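Local coordinates for Xaa-Pro aminopeptidase (Thermococcus sibiricus MM 739, PDB 4RGZ), which probably acts as a zinc-dependent aminopeptidase or prolidase of the M24B family, cleaving peptide bonds next to proline, at residues 171-176 with 208-213. Residues are numbered along the deposited sequence; the frame is centred on the assembly and turned at random.
Sequences KSEREL and PHHRPS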
ATOM      1  N   LYS A 171     -17.494  -4.748  21.150  1.00 49.84           N
ATOM      2  CA  LYS A 171     -16.967  -4.235  19.898  1.00 47.31           C
ATOM      3  C   LYS A 171     -16.284  -5.320  19.113  1.00 43.56           C
ATOM      4  O   LYS A 171     -15.713  -6.218  19.692  1.00 42.02           O
ATOM      5  CB  LYS A 171     -16.047  -3.046  20.147  1.00 46.66           C
ATOM      6  CG  LYS A 171     -16.837  -1.821  20.593  1.00 50.25           C
ATOM      7  CD  LYS A 171     -15.936  -0.766  21.215  1.00 50.29           C
ATOM      8  CE  LYS A 171     -16.746   0.388  21.776  1.00 54.03           C
ATOM      9  NZ  LYS A 171     -16.332   0.712  23.171  1.00 56.24           N
ATOM     10  N   SER A 172     -16.388  -5.238  17.790  1.00 43.01           N
ATOM     11  CA  SER A 172     -15.715  -6.164  16.883  1.00 41.34           C
ATOM     12  C   SER A 172     -14.229  -5.835  16.707  1.00 37.98           C
ATOM     13  O   SER A 172     -13.827  -4.670  16.710  1.00 37.25           O
ATOM     14  CB  SER A 172     -16.388  -6.142  15.503  1.00 43.02           C
ATOM     15  OG  SER A 172     -16.084  -4.959  14.768  1.00 42.25           O
ATOM     16  N   GLU A 173     -13.424  -6.871  16.541  1.00 36.34           N
ATOM     17  CA  GLU A 173     -12.056  -6.729  16.038  1.00 34.17           C
ATOM     18  C   GLU A 173     -11.867  -5.513  15.043  1.00 35.00           C
ATOM     19  O   GLU A 173     -10.944  -4.718  15.207  1.00 32.85           O
ATOM     20  CB  GLU A 173     -11.569  -8.056  15.417  1.00 32.24           C
ATOM     21  CG  GLU A 173     -11.678  -9.278  16.308  1.00 32.85           C
ATOM     22  CD  GLU A 173     -11.069 -10.542  15.685  1.00 32.74           C
ATOM     23  OE1 GLU A 173     -10.740 -11.510  16.446  1.00 32.86           O
ATOM     24  OE2 GLU A 173     -10.914 -10.574  14.440  1.00 31.72           O
ATOM     25  N   ARG A 174     -12.737  -5.386  14.033  1.00 37.49           N
ATOM     26  CA  ARG A 174     -12.617  -4.317  13.047  1.00 39.50           C
ATOM     27  C   ARG A 174     -12.807  -2.925  13.672  1.00 40.63           C
ATOM     28  O   ARG A 174     -11.973  -2.043  13.460  1.00 40.83           O
ATOM     29  CB  ARG A 174     -13.586  -4.501  11.869  1.00 42.00           C
ATOM     30  CG  ARG A 174     -13.141  -5.526  10.840  1.00 42.74           C
ATOM     31  CD  ARG A 174     -14.330  -6.215  10.156  1.00 48.43           C
ATOM     32  NE  ARG A 174     -14.888  -5.476   9.023  1.00 50.53           N
ATOM     33  CZ  ARG A 174     -15.869  -4.589   9.136  1.00 53.72           C
ATOM     34  NH1 ARG A 174     -16.424  -4.336  10.332  1.00 55.09           N
ATOM     35  NH2 ARG A 174     -16.312  -3.962   8.053  1.00 56.18           N
ATOM     36  N   GLU A 175     -13.892  -2.733  14.423  1.00 41.91           N
ATOM     37  CA  GLU A 175     -14.074  -1.518  15.201  1.00 43.20           C
ATOM     38  C   GLU A 175     -12.833  -1.171  16.028  1.00 40.48           C
ATOM     39  O   GLU A 175     -12.347  -0.060  15.973  1.00 41.63           O
ATOM     40  CB  GLU A 175     -15.274  -1.652  16.125  1.00 47.28           C
ATOM     41  CG  GLU A 175     -16.500  -0.917  15.639  1.00 54.55           C
ATOM     42  CD  GLU A 175     -17.796  -1.684  15.887  1.00 60.08           C
ATOM     43  OE1 GLU A 175     -18.833  -1.279  15.293  1.00 65.82           O
ATOM     44  OE2 GLU A 175     -17.788  -2.691  16.654  1.00 59.93           O
ATOM     45  N   LEU A 176     -12.325  -2.116  16.801  1.00 36.91           N
ATOM     46  CA  LEU A 176     -11.192  -1.842  17.611  1.00 35.21           C
ATOM     47  C   LEU A 176      -9.963  -1.419  16.777  1.00 35.35           C
ATOM     48  O   LEU A 176      -9.322  -0.393  17.064  1.00 35.56           O
ATOM     49  CB  LEU A 176     -10.912  -3.057  18.434  1.00 33.15           C
ATOM     50  CG  LEU A 176     -11.480  -3.088  19.851  1.00 34.24           C
ATOM     51  CD1 LEU A 176     -12.647  -2.165  20.179  1.00 36.36           C
ATOM     52  CD2 LEU A 176     -11.804  -4.520  20.196  1.00 34.16           C
ATOM     53  N   PRO A 208      -1.323 -15.927  13.609  1.00 46.94           N
ATOM     54  CA  PRO A 208      -0.525 -14.687  13.594  1.00 44.46           C
ATOM     55  C   PRO A 208      -0.897 -13.768  12.444  1.00 47.19           C
ATOM     56  O   PRO A 208      -0.609 -12.574  12.517  1.00 48.40           O
ATOM     57  CB  PRO A 208       0.905 -15.193  13.416  1.00 40.58           C
ATOM     58  CG  PRO A 208       0.875 -16.581  13.962  1.00 41.40           C
ATOM     59  CD  PRO A 208      -0.453 -17.115  13.491  1.00 45.99           C
ATOM     60  N   HIS A 209      -1.556 -14.325  11.420  1.00 50.33           N
ATOM     61  CA  HIS A 209      -1.813 -13.622  10.159  1.00 52.73           C
ATOM     62  C   HIS A 209      -3.226 -13.063  10.040  1.00 53.03           C
ATOM     63  O   HIS A 209      -3.683 -12.693   8.955  1.00 57.39           O
ATOM     64  CB  HIS A 209      -1.479 -14.565   9.003  1.00 60.34           C
ATOM     65  CG  HIS A 209       0.021 -14.732   8.753  1.00 67.79           C
ATOM     66  ND1 HIS A 209       0.971 -14.277   9.614  1.00 68.59           N
ATOM     67  CD2 HIS A 209       0.714 -15.346   7.703  1.00 70.62           C
ATOM     68  CE1 HIS A 209       2.201 -14.585   9.137  1.00 67.85           C
ATOM     69  NE2 HIS A 209       2.045 -15.233   7.968  1.00 68.95           N
ATOM     70  N   HIS A 210      -3.911 -12.954  11.172  1.00 44.39           N
ATOM     71  CA  HIS A 210      -5.321 -12.743  11.199  1.00 40.22           C
ATOM     72  C   HIS A 210      -5.736 -11.398  10.706  1.00 40.88           C
ATOM     73  O   HIS A 210      -5.149 -10.405  11.038  1.00 39.98           O
ATOM     74  CB  HIS A 210      -5.826 -12.983  12.623  1.00 37.70           C
ATOM     75  CG  HIS A 210      -7.305 -12.760  12.795  1.00 36.67           C
ATOM     76  ND1 HIS A 210      -8.224 -13.560  12.238  1.00 38.56           N
ATOM     77  CD2 HIS A 210      -8.000 -11.785  13.492  1.00 35.29           C
ATOM     78  CE1 HIS A 210      -9.448 -13.115  12.554  1.00 38.59           C
ATOM     79  NE2 HIS A 210      -9.308 -12.026  13.318  1.00 36.63           N
ATOM     80  N   ARG A 211      -6.805 -11.369   9.929  1.00 44.14           N
ATOM     81  CA  ARG A 211      -7.394 -10.147   9.444  1.00 44.10           C
ATOM     82  C   ARG A 211      -8.591  -9.871  10.364  1.00 41.68           C
ATOM     83  O   ARG A 211      -9.506 -10.688  10.439  1.00 42.74           O
ATOM     84  CB  ARG A 211      -7.836 -10.362   7.982  1.00 50.11           C
ATOM     85  CG  ARG A 211      -8.409  -9.170   7.225  1.00 56.02           C
ATOM     86  CD  ARG A 211      -9.224  -9.688   6.025  1.00 65.59           C
ATOM     87  NE  ARG A 211     -10.113  -8.698   5.381  1.00 71.14           N
ATOM     88  CZ  ARG A 211     -11.200  -8.990   4.647  1.00 78.05           C
ATOM     89  NH1 ARG A 211     -11.584 -10.254   4.449  1.00 79.38           N
ATOM     90  NH2 ARG A 211     -11.922  -8.009   4.104  1.00 79.50           N
ATOM     91  N   PRO A 212      -8.597  -8.707  11.047  1.00 38.03           N
ATOM     92  CA  PRO A 212      -9.712  -8.292  11.916  1.00 36.53           C
ATOM     93  C   PRO A 212     -11.059  -8.570  11.283  1.00 37.93           C
ATOM     94  O   PRO A 212     -11.278  -8.229  10.127  1.00 40.92           O
ATOM     95  CB  PRO A 212      -9.510  -6.780  12.057  1.00 35.60           C
ATOM     96  CG  PRO A 212      -8.039  -6.588  11.882  1.00 34.52           C
ATOM     97  CD  PRO A 212      -7.541  -7.678  10.967  1.00 35.05           C
ATOM     98  N   SER A 213     -11.961  -9.179  12.034  1.00 37.59           N
ATOM     99  CA  SER A 213     -13.264  -9.566  11.510  1.00 39.57           C
ATOM    100  C   SER A 213     -14.385  -8.935  12.338  1.00 39.56           C
ATOM    101  O   SER A 213     -14.096  -8.115  13.226  1.00 37.27           O
ATOM    102  CB  SER A 213     -13.391 -11.083  11.514  1.00 40.20           C
ATOM    103  OG  SER A 213     -13.636 -11.531  12.833  1.00 40.50           O
TER
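Glu173 OE2 meets His210 NE2 in a His-carboxylate hydrogen bond, whose modelled length is implausibly short and doubtful; the same oxygen accepts Ser213 N at 3.0 Å through its anti lone pair, gathering two N-H groups from the loop. OE2 lies at the edge of the imidazole, near its plane, and the carboxylate stands almost upright to the ring, the two planes 82° apart. His210 extends to this point with CG anti to the backbone N (chi1 179°), while the Glu173 chain runs straight out beyond CG from the opposite direction. OE1 takes Ser201 N, so the buried carboxylate is held at both oxygens. With an alanine in place of Glu173, His210 NE2 and Ser213 N would probably lose their shared acceptor, and the imidazole would be freer to turn.

The backbone adds a returning bond, Arg174 N to Ser213 O at 3.2 Å. Ser172 and Glu175 form a capping box at the helix start: Glu175 N donates to Ser172 OG at 3.1 Å, and Ser172 N to Glu175 OE2. Farther out, Pro212 CB packs against Glu173 CB at 4.1 Å. Arg174 CG lies against Pro212 O, while its guanidinium leaves the contact, NH2 donating to Ala190 O of the second subunit.

Neither segment supplies a metal ligand; the His210 side chain is about 12 Å from a bound zinc ion. In the pita-bread catalytic domain of the M24 family, the contact fastens the first turn of helix 173-185 to the loop between strands 198-201 and 222-231, with His210 also touching Ala200 of the former strand.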